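Local atomic coordinates of lactaldehyde dehydrogenase (Escherichia coli, PDB entry 2IMP), a protein that irreversibly oxidises L-lactaldehyde, formed in fucose and rhamnose breakdown, to L-lactate with NAD, and also oxidises glycolaldehyde to glycolate. Residues A[3-9]-A[34-39]; A[71-75]-A[192-198]; A[95-99]-A[317-323]; A[140-144]-A[168-172]. All coordinates share one frame; numbering follows the deposited sequence.

Contact 1: residues A[3-9]-A[34-39]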
loop_
_atom_site.group_PDB
_atom_site.type_symbol
_atom_site.label_atom_id
_atom_site.label_comp_id
_atom_site.label_asym_id
_atom_site.label_seq_id
_atom_site.Cartn_x
_atom_site.Cartn_y
_atom_site.Cartn_z
ATOM N N VAL A 3 45.347 23.956 -8.341
ATOM C CA VAL A 3 45.849 25.238 -7.754
ATOM C C VAL A 3 47.171 25.040 -6.952
ATOM O O VAL A 3 48.146 25.760 -7.173
ATOM C CB VAL A 3 44.780 25.879 -6.839
ATOM C CG1 VAL A 3 45.280 27.207 -6.295
ATOM C CG2 VAL A 3 43.474 26.057 -7.611
ATOM N N PRO A 4 47.201 24.080 -6.009
ATOM C CA PRO A 4 46.103 23.186 -5.632
ATOM C C PRO A 4 45.214 23.885 -4.580
ATOM O O PRO A 4 45.677 24.246 -3.497
ATOM C CB PRO A 4 46.830 21.968 -5.074
ATOM C CG PRO A 4 48.024 22.571 -4.433
ATOM C CD PRO A 4 48.475 23.599 -5.446
ATOM N N VAL A 5 43.950 24.085 -4.926
ATOM C CA VAL A 5 43.020 24.748 -4.032
ATOM C C VAL A 5 42.844 24.037 -2.679
ATOM O O VAL A 5 42.850 22.809 -2.602
ATOM C CB VAL A 5 41.632 24.907 -4.706
ATOM C CG1 VAL A 5 41.074 23.540 -5.073
ATOM C CG2 VAL A 5 40.672 25.640 -3.782
ATOM N N GLN A 6 42.727 24.830 -1.622
ATOM C CA GLN A 6 42.516 24.297 -0.283
ATOM C C GLN A 6 41.039 24.493 0.115
ATOM O O GLN A 6 40.597 25.611 0.376
ATOM C CB GLN A 6 43.456 24.989 0.712
ATOM C CG GLN A 6 44.912 24.959 0.224
ATOM C CD GLN A 6 45.922 24.981 1.363
ATOM O OE1 GLN A 6 46.983 24.344 1.261
ATOM N NE2 GLN A 6 45.637 25.720 2.422
ATOM N N HIS A 7 40.293 23.395 0.129
ATOM C CA HIS A 7 38.865 23.436 0.415
ATOM C C HIS A 7 38.428 23.641 1.873
ATOM O O HIS A 7 39.062 23.152 2.810
ATOM C CB HIS A 7 38.201 22.159 -0.116
ATOM C CG HIS A 7 38.228 22.035 -1.609
ATOM N ND1 HIS A 7 37.640 22.963 -2.442
ATOM C CD2 HIS A 7 38.759 21.090 -2.417
ATOM C CE1 HIS A 7 37.808 22.594 -3.699
ATOM N NE2 HIS A 7 38.486 21.459 -3.713
ATOM N N PRO A 8 37.340 24.404 2.064
ATOM C CA PRO A 8 36.776 24.681 3.384
ATOM C C PRO A 8 35.580 23.718 3.558
ATOM O O PRO A 8 35.092 23.143 2.578
ATOM C CB PRO A 8 36.293 26.114 3.253
ATOM C CG PRO A 8 35.763 26.125 1.848
ATOM C CD PRO A 8 36.828 25.373 1.073
ATOM N N MET A 9 35.130 23.542 4.793
ATOM C CA MET A 9 33.970 22.707 5.031
ATOM C C MET A 9 32.686 23.547 4.917
ATOM O O MET A 9 32.753 24.778 4.850
ATOM C CB MET A 9 34.042 22.069 6.427
ATOM C CG MET A 9 35.153 21.032 6.591
ATOM S SD MET A 9 35.172 20.228 8.226
ATOM C CE MET A 9 36.950 20.159 8.548
ATOM N N VAL A 34 48.815 16.326 -7.567
ATOM C CA VAL A 34 47.925 16.903 -6.568
ATOM C C VAL A 34 46.966 17.963 -7.156
ATOM O O VAL A 34 47.389 19.039 -7.570
ATOM C CB VAL A 34 48.733 17.531 -5.413
ATOM C CG1 VAL A 34 47.791 18.112 -4.366
ATOM C CG2 VAL A 34 49.634 16.476 -4.787
ATOM N N ILE A 35 45.681 17.636 -7.185
ATOM C CA ILE A 35 44.686 18.535 -7.746
ATOM C C ILE A 35 43.985 19.448 -6.716
ATOM O O ILE A 35 43.422 20.488 -7.060
ATOM C CB ILE A 35 43.642 17.720 -8.526
ATOM C CG1 ILE A 35 42.916 16.755 -7.585
ATOM C CG2 ILE A 35 44.341 16.925 -9.626
ATOM C CD1 ILE A 35 41.974 15.796 -8.292
ATOM N N SER A 36 44.040 19.042 -5.455
ATOM C CA SER A 36 43.437 19.811 -4.384
ATOM C C SER A 36 43.803 19.281 -3.003
ATOM O O SER A 36 44.413 18.220 -2.877
ATOM C CB SER A 36 41.910 19.821 -4.520
ATOM O OG SER A 36 41.370 18.527 -4.308
ATOM N N ARG A 37 43.430 20.038 -1.982
ATOM C CA ARG A 37 43.685 19.656 -0.610
ATOM C C ARG A 37 42.481 19.907 0.315
ATOM O O ARG A 37 41.797 20.926 0.206
ATOM C CB ARG A 37 44.911 20.403 -0.070
ATOM C CG ARG A 37 46.250 19.864 -0.581
ATOM C CD ARG A 37 47.418 20.453 0.202
ATOM N NE ARG A 37 47.761 21.799 -0.245
ATOM C CZ ARG A 37 48.570 22.058 -1.269
ATOM N NH1 ARG A 37 49.125 21.062 -1.948
ATOM N NH2 ARG A 37 48.818 23.313 -1.622
ATOM N N ILE A 38 42.218 18.957 1.203
ATOM C CA ILE A 38 41.119 19.106 2.137
ATOM C C ILE A 38 41.576 19.007 3.588
ATOM O O ILE A 38 42.582 18.364 3.893
ATOM C CB ILE A 38 40.016 18.041 1.912
ATOM C CG1 ILE A 38 40.613 16.640 2.038
ATOM C CG2 ILE A 38 39.360 18.251 0.560
ATOM C CD1 ILE A 38 39.573 15.537 2.088
ATOM N N PRO A 39 40.844 19.653 4.495
ATOM C CA PRO A 39 41.246 19.583 5.893
ATOM C C PRO A 39 41.234 18.168 6.473
ATOM O O PRO A 39 40.383 17.345 6.126
ATOM C CB PRO A 39 40.247 20.509 6.592
ATOM C CG PRO A 39 39.087 20.572 5.659
ATOM C CD PRO A 39 39.734 20.597 4.312
#
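Arg37 and Gln6 lie side by side on two parallel strands, their side chains on the same face of the sheet. The backbone of Arg37 joins its strand to the N-terminal one: its N donates to Val5 O at 2.9 Å, and its carbonyl O receives His7 N at 2.9 Å, the paired bonding of a parallel bridge. Strand 34-39 is an inner strand of a four-stranded mixed sheet; toward strand 23-27 it carries a classic beta bulge, Ile35 and Ser36 both facing Val26.

Followed outward, Arg37 CB passes 4.1 Å from Val5 O, and CD comes equally near Gln6 OE1. NE donates to Gln6 OE1 at 3.1 Å in an almost straight bond (167°) in the guanidinium plane, while the glutamine amide stands nearly upright to that plane, at 84°. A bend at chi3 (-80°) carries the group on to Pro4, whose CG sits over one guanidinium face, 3.3 Å from CZ of Arg37. NH1 has a long, weak ion pair with Asp25. A leucine here would probably leave Gln6 OE1 without its N-H donor and take the flat cover from the Pro4 ring.

Met9 CE rests on Pro39 CG at 3.6 Å. On the face opposite Arg37, Ser36 CB approaches the His7 ring obliquely, and Ser36 OG is hydrogen-bonded to Asn183. The sheet thus has a polar, partly exposed face where Gln6 OE1 holds the guanidinium in its plane and Pro4 covers it, and another turned to the start of helix 183-195.

Contact 2: residues A[71-75]-A[192-198]; sequences WLRKI and VDEIGLP. With SO4 (sulfate ion), chain C.
Trp71, Lys74 and Ile75 of helix 65-81 meet the C-terminal end of helix 183-195 and the turn beyond it in an apolar contact that no hydrogen bond crosses. Trp71 lays one indole face against this turn. Pro198 CD stands over the five-membered ring, 3.9 Å from its centroid, and Leu197 CA over the six-membered ring, 4.2 Å from that centroid, two CH-pi contacts on the same face. Leu197 CD1 reaches back to Trp71 CB at 3.6 Å. The ring edge, meanwhile, points at the helix end: Ile195 O lies in the indole plane, 3.2 Å from Trp71 CZ3. Over the opposite face, toward the rim, lies the amine of Lys74, and the ring of Trp60 also meets the indole with planes inclined at about 45°.

The turn is a Schellman motif, in which Gly196 takes the positive phi that ends helix 183-195. This helix is the connection between the parallel strands 172-176 and 202-204, a beta-alpha-beta crossover of the NAD-binding domain.

Deeper in, Ile195 places CG1 between its backbone N and carbonyl carbon (chi1 65°), which sends CD1 across the Ile75 side chain at about a right angle. The fit is tight, with Ile75 CG1 only 3.2 Å from Ile195 CD1, on which Lys74 CB also rests, and Ile75 CD1 continues to Val192 CG2 at 4.0 Å. Arg73 extends away from this interface: its NH1 makes a weak bond, 3.4 Å, to O2 of a sulfate probably from the crystallisation liquor, and its NH2 a salt bridge to Glu117 of the second subunit.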
loop_
_atom_site.group_PDB
_atom_site.type_symbol
_atom_site.label_atom_id
_atom_site.label_comp_id
_atom_site.label_asym_id
_atom_site.label_seq_id
_atom_site.Cartn_x
_atom_site.Cartn_y
_atom_site.Cartn_z
ATOM N N TRP A 71 12.885 23.143 -2.586
ATOM C CA TRP A 71 14.298 23.357 -2.310
ATOM C C TRP A 71 15.183 22.337 -3.054
ATOM O O TRP A 71 16.223 22.691 -3.618
ATOM C CB TRP A 71 14.574 23.275 -0.802
ATOM C CG TRP A 71 14.234 24.541 -0.071
ATOM C CD1 TRP A 71 13.276 24.713 0.888
ATOM C CD2 TRP A 71 14.844 25.822 -0.261
ATOM N NE1 TRP A 71 13.253 26.023 1.307
ATOM C CE2 TRP A 71 14.204 26.724 0.618
ATOM C CE3 TRP A 71 15.870 26.293 -1.092
ATOM C CZ2 TRP A 71 14.559 28.075 0.688
ATOM C CZ3 TRP A 71 16.221 27.636 -1.021
ATOM C CH2 TRP A 71 15.567 28.511 -0.136
ATOM N N LEU A 72 14.747 21.077 -3.046
ATOM C CA LEU A 72 15.474 20.026 -3.745
ATOM C C LEU A 72 15.540 20.285 -5.260
ATOM O O LEU A 72 16.572 20.079 -5.886
ATOM C CB LEU A 72 14.831 18.659 -3.481
ATOM C CG LEU A 72 14.995 18.051 -2.085
ATOM C CD1 LEU A 72 14.209 16.744 -2.008
ATOM C CD2 LEU A 72 16.475 17.798 -1.801
ATOM N N ARG A 73 14.432 20.743 -5.832
ATOM C CA ARG A 73 14.406 21.055 -7.260
ATOM C C ARG A 73 15.374 22.191 -7.640
ATOM O O ARG A 73 15.929 22.204 -8.735
ATOM C CB ARG A 73 12.985 21.409 -7.702
ATOM C CG ARG A 73 12.141 20.180 -7.958
ATOM C CD ARG A 73 10.656 20.474 -7.975
ATOM N NE ARG A 73 9.917 19.226 -8.142
ATOM C CZ ARG A 73 8.675 19.016 -7.714
ATOM N NH1 ARG A 73 8.009 19.979 -7.084
ATOM N NH2 ARG A 73 8.105 17.831 -7.911
ATOM N N LYS A 74 15.555 23.141 -6.728
ATOM C CA LYS A 74 16.493 24.223 -6.971
ATOM C C LYS A 74 17.922 23.683 -7.031
ATOM O O LYS A 74 18.744 24.155 -7.816
ATOM C CB LYS A 74 16.392 25.283 -5.872
ATOM C CG LYS A 74 15.095 26.065 -5.918
ATOM C CD LYS A 74 14.999 27.059 -4.784
ATOM C CE LYS A 74 13.685 27.820 -4.856
ATOM N NZ LYS A 74 13.534 28.737 -3.687
ATOM N N ILE A 75 18.199 22.683 -6.195
ATOM C CA ILE A 75 19.516 22.074 -6.190
ATOM C C ILE A 75 19.801 21.289 -7.489
ATOM O O ILE A 75 20.866 21.427 -8.082
ATOM C CB ILE A 75 19.701 21.138 -4.971
ATOM C CG1 ILE A 75 19.682 21.965 -3.684
ATOM C CG2 ILE A 75 21.020 20.372 -5.097
ATOM C CD1 ILE A 75 19.675 21.145 -2.411
ATOM N N VAL A 192 24.265 24.315 -3.064
ATOM C CA VAL A 192 23.394 24.426 -1.906
ATOM C C VAL A 192 23.480 25.832 -1.286
ATOM O O VAL A 192 22.471 26.443 -0.919
ATOM C CB VAL A 192 23.784 23.385 -0.832
ATOM C CG1 VAL A 192 23.073 23.691 0.483
ATOM C CG2 VAL A 192 23.428 21.979 -1.324
ATOM N N ASP A 193 24.705 26.332 -1.188
ATOM C CA ASP A 193 24.928 27.660 -0.639
ATOM C C ASP A 193 24.353 28.771 -1.542
ATOM O O ASP A 193 23.697 29.694 -1.069
ATOM C CB ASP A 193 26.421 27.897 -0.443
ATOM C CG ASP A 193 26.705 29.143 0.361
ATOM O OD1 ASP A 193 27.579 29.923 -0.057
ATOM O OD2 ASP A 193 26.059 29.338 1.414
ATOM N N GLU A 194 24.596 28.647 -2.841
ATOM C CA GLU A 194 24.106 29.622 -3.804
ATOM C C GLU A 194 22.577 29.754 -3.886
ATOM O O GLU A 194 22.063 30.861 -4.019
ATOM C CB GLU A 194 24.653 29.311 -5.192
ATOM C CG GLU A 194 25.997 29.933 -5.460
ATOM C CD GLU A 194 26.661 29.360 -6.694
ATOM O OE1 GLU A 194 25.951 29.142 -7.705
ATOM O OE2 GLU A 194 27.892 29.136 -6.649
ATOM N N ILE A 195 21.861 28.633 -3.815
ATOM C CA ILE A 195 20.406 28.691 -3.885
ATOM C C ILE A 195 19.748 29.084 -2.558
ATOM O O ILE A 195 18.543 29.283 -2.491
ATOM C CB ILE A 195 19.792 27.357 -4.349
ATOM C CG1 ILE A 195 20.067 26.264 -3.310
ATOM C CG2 ILE A 195 20.362 26.979 -5.710
ATOM C CD1 ILE A 195 19.111 25.114 -3.391
ATOM N N GLY A 196 20.560 29.170 -1.510
ATOM C CA GLY A 196 20.057 29.578 -0.213
ATOM C C GLY A 196 19.345 28.580 0.679
ATOM O O GLY A 196 18.547 28.994 1.526
ATOM N N LEU A 197 19.601 27.284 0.512
ATOM C CA LEU A 197 18.960 26.299 1.378
ATOM C C LEU A 197 19.071 26.705 2.871
ATOM O O LEU A 197 20.148 27.088 3.329
ATOM C CB LEU A 197 19.607 24.923 1.193
ATOM C CG LEU A 197 18.906 23.744 1.885
ATOM C CD1 LEU A 197 17.594 23.452 1.161
ATOM C CD2 LEU A 197 19.803 22.499 1.869
ATOM N N PRO A 198 17.964 26.633 3.627
ATOM C CA PRO A 198 18.026 27.011 5.045
ATOM C C PRO A 198 19.276 26.424 5.744
ATOM O O PRO A 198 19.582 25.235 5.607
ATOM C CB PRO A 198 16.727 26.446 5.612
ATOM C CG PRO A 198 15.783 26.592 4.452
ATOM C CD PRO A 198 16.628 26.123 3.275
HETATM S S SO4 C . 8.702 24.189 -7.423
HETATM O O1 SO4 C . 9.904 23.576 -8.022
HETATM O O2 SO4 C . 8.188 23.317 -6.348
HETATM O O3 SO4 C . 9.047 25.509 -6.862
HETATM O O4 SO4 C . 7.666 24.352 -8.461
#

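Contact 3: residues A[95-99]-A[317-323]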
loop_
_atom_site.group_PDB
_atom_site.type_symbol
_atom_site.label_atom_id
_atom_site.label_comp_id
_atom_site.label_asym_id
_atom_site.label_seq_id
_atom_site.Cartn_x
_atom_site.Cartn_y
_atom_site.Cartn_z
ATOM N N GLY A 95 38.883 9.280 -11.799
ATOM C CA GLY A 95 39.478 8.488 -12.855
ATOM C C GLY A 95 38.509 7.800 -13.799
ATOM O O GLY A 95 38.911 6.922 -14.567
ATOM N N LYS A 96 37.233 8.162 -13.753
ATOM C CA LYS A 96 36.294 7.537 -14.669
ATOM C C LYS A 96 36.225 8.264 -16.031
ATOM O O LYS A 96 36.477 9.467 -16.114
ATOM C CB LYS A 96 34.892 7.450 -14.054
ATOM C CG LYS A 96 34.220 8.774 -13.777
ATOM C CD LYS A 96 32.702 8.596 -13.719
ATOM C CE LYS A 96 32.275 7.585 -12.658
ATOM N NZ LYS A 96 30.832 7.225 -12.783
ATOM N N ILE A 97 35.899 7.523 -17.082
ATOM C CA ILE A 97 35.825 8.104 -18.414
ATOM C C ILE A 97 34.774 9.220 -18.555
ATOM O O ILE A 97 33.714 9.174 -17.925
ATOM C CB ILE A 97 35.560 7.014 -19.471
ATOM C CG1 ILE A 97 34.184 6.389 -19.254
ATOM C CG2 ILE A 97 36.646 5.937 -19.375
ATOM C CD1 ILE A 97 33.803 5.371 -20.313
ATOM N N GLN A 98 35.099 10.220 -19.371
ATOM C CA GLN A 98 34.216 11.359 -19.594
ATOM C C GLN A 98 32.727 11.011 -19.783
ATOM O O GLN A 98 31.864 11.646 -19.191
ATOM C CB GLN A 98 34.698 12.163 -20.806
ATOM C CG GLN A 98 35.994 12.929 -20.584
ATOM C CD GLN A 98 36.553 13.503 -21.876
ATOM O OE1 GLN A 98 35.842 14.169 -22.628
ATOM N NE2 GLN A 98 37.831 13.249 -22.137
ATOM N N GLN A 99 32.441 10.007 -20.605
ATOM C CA GLN A 99 31.058 9.624 -20.854
ATOM C C GLN A 99 30.289 9.177 -19.603
ATOM O O GLN A 99 29.121 9.524 -19.432
ATOM C CB GLN A 99 30.983 8.518 -21.917
ATOM C CG GLN A 99 31.399 8.967 -23.299
ATOM C CD GLN A 99 32.898 8.924 -23.542
ATOM O OE1 GLN A 99 33.689 8.712 -22.605
ATOM N NE2 GLN A 99 33.309 9.119 -24.783
ATOM N N PRO A 317 41.473 9.558 -18.678
ATOM C CA PRO A 317 40.124 9.995 -19.059
ATOM C C PRO A 317 40.072 11.444 -19.593
ATOM O O PRO A 317 39.322 11.750 -20.516
ATOM C CB PRO A 317 39.331 9.853 -17.760
ATOM C CG PRO A 317 40.056 8.793 -17.023
ATOM C CD PRO A 317 41.500 9.140 -17.269
ATOM N N ALA A 318 40.864 12.319 -18.987
ATOM C CA ALA A 318 40.899 13.721 -19.384
ATOM C C ALA A 318 41.491 13.986 -20.788
ATOM O O ALA A 318 41.116 14.953 -21.452
ATOM C CB ALA A 318 41.668 14.533 -18.341
ATOM N N GLU A 319 42.396 13.119 -21.226
ATOM C CA GLU A 319 43.040 13.291 -22.522
ATOM C C GLU A 319 42.528 12.364 -23.633
ATOM O O GLU A 319 42.850 12.545 -24.807
ATOM C CB GLU A 319 44.550 13.122 -22.373
ATOM C CG GLU A 319 45.134 13.984 -21.274
ATOM C CD GLU A 319 46.609 14.248 -21.461
ATOM O OE1 GLU A 319 47.384 13.273 -21.571
ATOM O OE2 GLU A 319 46.991 15.438 -21.496
ATOM N N ARG A 320 41.735 11.377 -23.241
ATOM C CA ARG A 320 41.172 10.430 -24.186
ATOM C C ARG A 320 39.663 10.213 -24.009
ATOM O O ARG A 320 39.218 9.713 -22.978
ATOM C CB ARG A 320 41.893 9.082 -24.070
ATOM C CG ARG A 320 43.358 9.136 -24.456
ATOM C CD ARG A 320 43.616 8.348 -25.724
ATOM N NE ARG A 320 43.596 6.914 -25.468
ATOM C CZ ARG A 320 43.648 5.981 -26.412
ATOM N NH1 ARG A 320 43.719 6.323 -27.689
ATOM N NH2 ARG A 320 43.634 4.703 -26.074
ATOM N N ASN A 321 38.891 10.618 -25.009
ATOM C CA ASN A 321 37.453 10.430 -24.968
ATOM C C ASN A 321 37.030 9.231 -25.830
ATOM O O ASN A 321 35.861 9.081 -26.186
ATOM C CB ASN A 321 36.738 11.687 -25.463
ATOM C CG ASN A 321 36.931 11.914 -26.946
ATOM O OD1 ASN A 321 38.058 12.029 -27.425
ATOM N ND2 ASN A 321 35.830 11.977 -27.685
ATOM N N ASP A 322 38.014 8.400 -26.161
ATOM C CA ASP A 322 37.798 7.213 -26.980
ATOM C C ASP A 322 38.205 5.903 -26.276
ATOM O O ASP A 322 38.380 4.867 -26.916
ATOM C CB ASP A 322 38.577 7.337 -28.292
ATOM C CG ASP A 322 40.076 7.168 -28.098
ATOM O OD1 ASP A 322 40.636 7.806 -27.181
ATOM O OD2 ASP A 322 40.693 6.398 -28.866
ATOM N N ILE A 323 38.377 5.983 -24.961
ATOM C CA ILE A 323 38.744 4.823 -24.162
ATOM C C ILE A 323 37.585 4.309 -23.293
ATOM O O ILE A 323 36.715 5.078 -22.883
ATOM C CB ILE A 323 39.928 5.127 -23.224
ATOM C CG1 ILE A 323 39.559 6.268 -22.272
ATOM C CG2 ILE A 323 41.163 5.478 -24.041
ATOM C CD1 ILE A 323 40.578 6.503 -21.169
HETATM O O HOH W 1 37.339 9.316 -20.973
HETATM O O HOH W 2 36.514 7.850 -22.973
#
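Gln98 and Gln99 open helix 98-116, just past its N-cap residue Ile97, and both send their amide nitrogens to carbonyls of the loop 317-323. The extended Gln98 chain places NE2 2.7 Å from Pro317 O in a straight bond (176°) that lies in the amide plane and in the carbonyl plane alike. Its amide runs obliquely across the Asn321 side chain, the two amide planes 28° apart. Gln99 is instead bent at chi2 (84°), which swings its NE2 to Asn321 O at 2.9 Å, this donor tilted out of the carbonyl plane. A leucine in place of Gln98 would probably leave Pro317 O without its amide donor and set that end of the loop freer to move.

Next to the glutamines, Pro317 CB and CG press on Lys96 O and Gly95 O, while Ile97 and Ile323 lie alongside one another, pointing opposite ways, CG2 of Ile97 4.1 Å from CG1 of Ile323. Lys96 points away from the loop, to a salt bridge with Glu104 and a cation-pi contact with Phe154 of the lactate pocket. A water accepts from Gln98 N at 2.9 Å and lies 2.8 Å from Arg320 O.

Contact 4: residues A[140-144]-A[168-172]; sequences KRALG and LTGNT
With CG beside its backbone N (chi1 -56°) and the amide turned to a chi2 of -84°, Asn171 holds OD1 against the backbone of Leu143 and Gly144. Gly144 N donates to Asn171 OD1 at 2.9 Å, a fairly straight bond (157°) in the carbonyl plane. Leu143 N also reaches Asn171 OD1, at 2.6 Å, but the bond is bent and weak. The amide is fixed at its other end too, since ND2 is hydrogen-bonded to Ala166 O and Tyr469 O. Gly144 itself adopts backbone angles that a side chain would not tolerate, since a CB would be pressed on the preceding carbonyl, and they turn its carbonyl O toward Thr172 N, which donates to it at 3.1 Å.

That last bond starts the parallel pairing of strands 134-149 and 172-176, carried on by Thr172 with Thr146. Helix 155-168 links the two strands, so the contact closes a beta-alpha-beta unit at its helix-to-strand turn. The helix ends in a Schellman motif at Gly170. Ala142 packs on this turn, its CB 3.2 Å from Thr169 O and 3.6 Å from Gly170 C; a CB on Gly170 would come tight against that methyl.

Thr172 OG1 is bonded to Ala53 O, and Arg141 packs on Ile427 of a third subunit. Acceptor oxygen and donor nitrogen of one buried, uncharged amide thus serve peptide groups from the strand, the helix end and the chain near strand 470-478.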
loop_
_atom_site.group_PDB
_atom_site.type_symbol
_atom_site.label_atom_id
_atom_site.label_comp_id
_atom_site.label_asym_id
_atom_site.label_seq_id
_atom_site.Cartn_x
_atom_site.Cartn_y
_atom_site.Cartn_z
ATOM N N LYS A 140 3.841 9.133 9.717
ATOM C CA LYS A 140 5.219 8.974 9.277
ATOM C C LYS A 140 6.016 10.246 9.618
ATOM O O LYS A 140 5.758 11.310 9.057
ATOM C CB LYS A 140 5.270 8.726 7.767
ATOM C CG LYS A 140 4.687 7.391 7.330
ATOM C CD LYS A 140 5.484 6.239 7.927
ATOM C CE LYS A 140 4.983 4.901 7.418
ATOM N NZ LYS A 140 5.006 4.846 5.933
ATOM N N ARG A 141 6.949 10.136 10.555
ATOM C CA ARG A 141 7.745 11.285 10.969
ATOM C C ARG A 141 9.216 11.187 10.556
ATOM O O ARG A 141 9.712 10.099 10.278
ATOM C CB ARG A 141 7.706 11.444 12.495
ATOM C CG ARG A 141 6.330 11.380 13.138
ATOM C CD ARG A 141 5.446 12.534 12.712
ATOM N NE ARG A 141 4.278 12.651 13.582
ATOM C CZ ARG A 141 3.221 13.420 13.328
ATOM N NH1 ARG A 141 3.172 14.147 12.219
ATOM N NH2 ARG A 141 2.212 13.466 14.190
ATOM N N ALA A 142 9.898 12.327 10.522
ATOM C CA ALA A 142 11.313 12.333 10.200
ATOM C C ALA A 142 12.133 11.715 11.358
ATOM O O ALA A 142 11.650 11.644 12.489
ATOM C CB ALA A 142 11.782 13.758 9.949
ATOM N N LEU A 143 13.339 11.252 11.066
ATOM C CA LEU A 143 14.186 10.694 12.108
ATOM C C LEU A 143 14.825 11.806 12.944
ATOM O O LEU A 143 14.989 11.688 14.154
ATOM C CB LEU A 143 15.300 9.842 11.494
ATOM C CG LEU A 143 14.860 8.748 10.529
ATOM C CD1 LEU A 143 16.084 7.942 10.073
ATOM C CD2 LEU A 143 13.834 7.851 11.233
ATOM N N GLY A 144 15.170 12.890 12.259
ATOM C CA GLY A 144 15.802 14.021 12.909
ATOM C C GLY A 144 17.086 14.309 12.166
ATOM O O GLY A 144 17.056 14.652 10.986
ATOM N N LEU A 168 13.751 15.493 1.869
ATOM C CA LEU A 168 12.348 15.418 1.488
ATOM C C LEU A 168 11.425 15.058 2.671
ATOM O O LEU A 168 10.389 15.680 2.866
ATOM C CB LEU A 168 12.171 14.392 0.361
ATOM C CG LEU A 168 10.819 14.331 -0.374
ATOM C CD1 LEU A 168 9.744 13.719 0.528
ATOM C CD2 LEU A 168 10.416 15.738 -0.830
ATOM N N THR A 169 11.844 14.066 3.454
ATOM C CA THR A 169 11.078 13.595 4.600
ATOM C C THR A 169 11.207 14.436 5.897
ATOM O O THR A 169 10.678 14.060 6.948
ATOM C CB THR A 169 11.439 12.121 4.912
ATOM O OG1 THR A 169 12.861 11.986 5.041
ATOM C CG2 THR A 169 10.955 11.207 3.782
ATOM N N GLY A 170 11.913 15.560 5.816
ATOM C CA GLY A 170 12.045 16.419 6.980
ATOM C C GLY A 170 13.273 16.253 7.861
ATOM O O GLY A 170 13.335 16.834 8.945
ATOM N N ASN A 171 14.232 15.443 7.430
ATOM C CA ASN A 171 15.467 15.264 8.189
ATOM C C ASN A 171 16.529 16.274 7.746
ATOM O O ASN A 171 16.423 16.841 6.666
ATOM C CB ASN A 171 16.092 13.880 7.940
ATOM C CG ASN A 171 15.152 12.732 8.237
ATOM O OD1 ASN A 171 15.029 12.313 9.399
ATOM N ND2 ASN A 171 14.483 12.217 7.219
ATOM N N THR A 172 17.520 16.511 8.594
ATOM C CA THR A 172 18.640 17.345 8.196
ATOM C C THR A 172 19.834 16.405 8.020
ATOM O O THR A 172 19.787 15.269 8.500
ATOM C CB THR A 172 18.964 18.463 9.219
ATOM O OG1 THR A 172 19.164 17.908 10.524
ATOM C CG2 THR A 172 17.835 19.471 9.255
#

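How the contacts relate
Contact 1 comes first along the chain and closes before the others begin; the segments of contacts 2 and 3 alternate, and contact 4 falls within the sequence that each of these spans. Contacts 2 and 4, centres 18 Å apart, touch where Leu72 CD1 packs on Leu168 CB. Contact 4 lies at the end of helix 155-168 and contact 2 at the end of helix 183-195, the connections before and after strand 172-176. Contact 1, its centre 23 Å from those of contacts 2 and 3, lies near the start of helix 183-195. Contact 3 is about 39 Å from contact 4 by centres, across the chain's centre. Contacts 2 and 3 thus join early helices to parts much later in sequence.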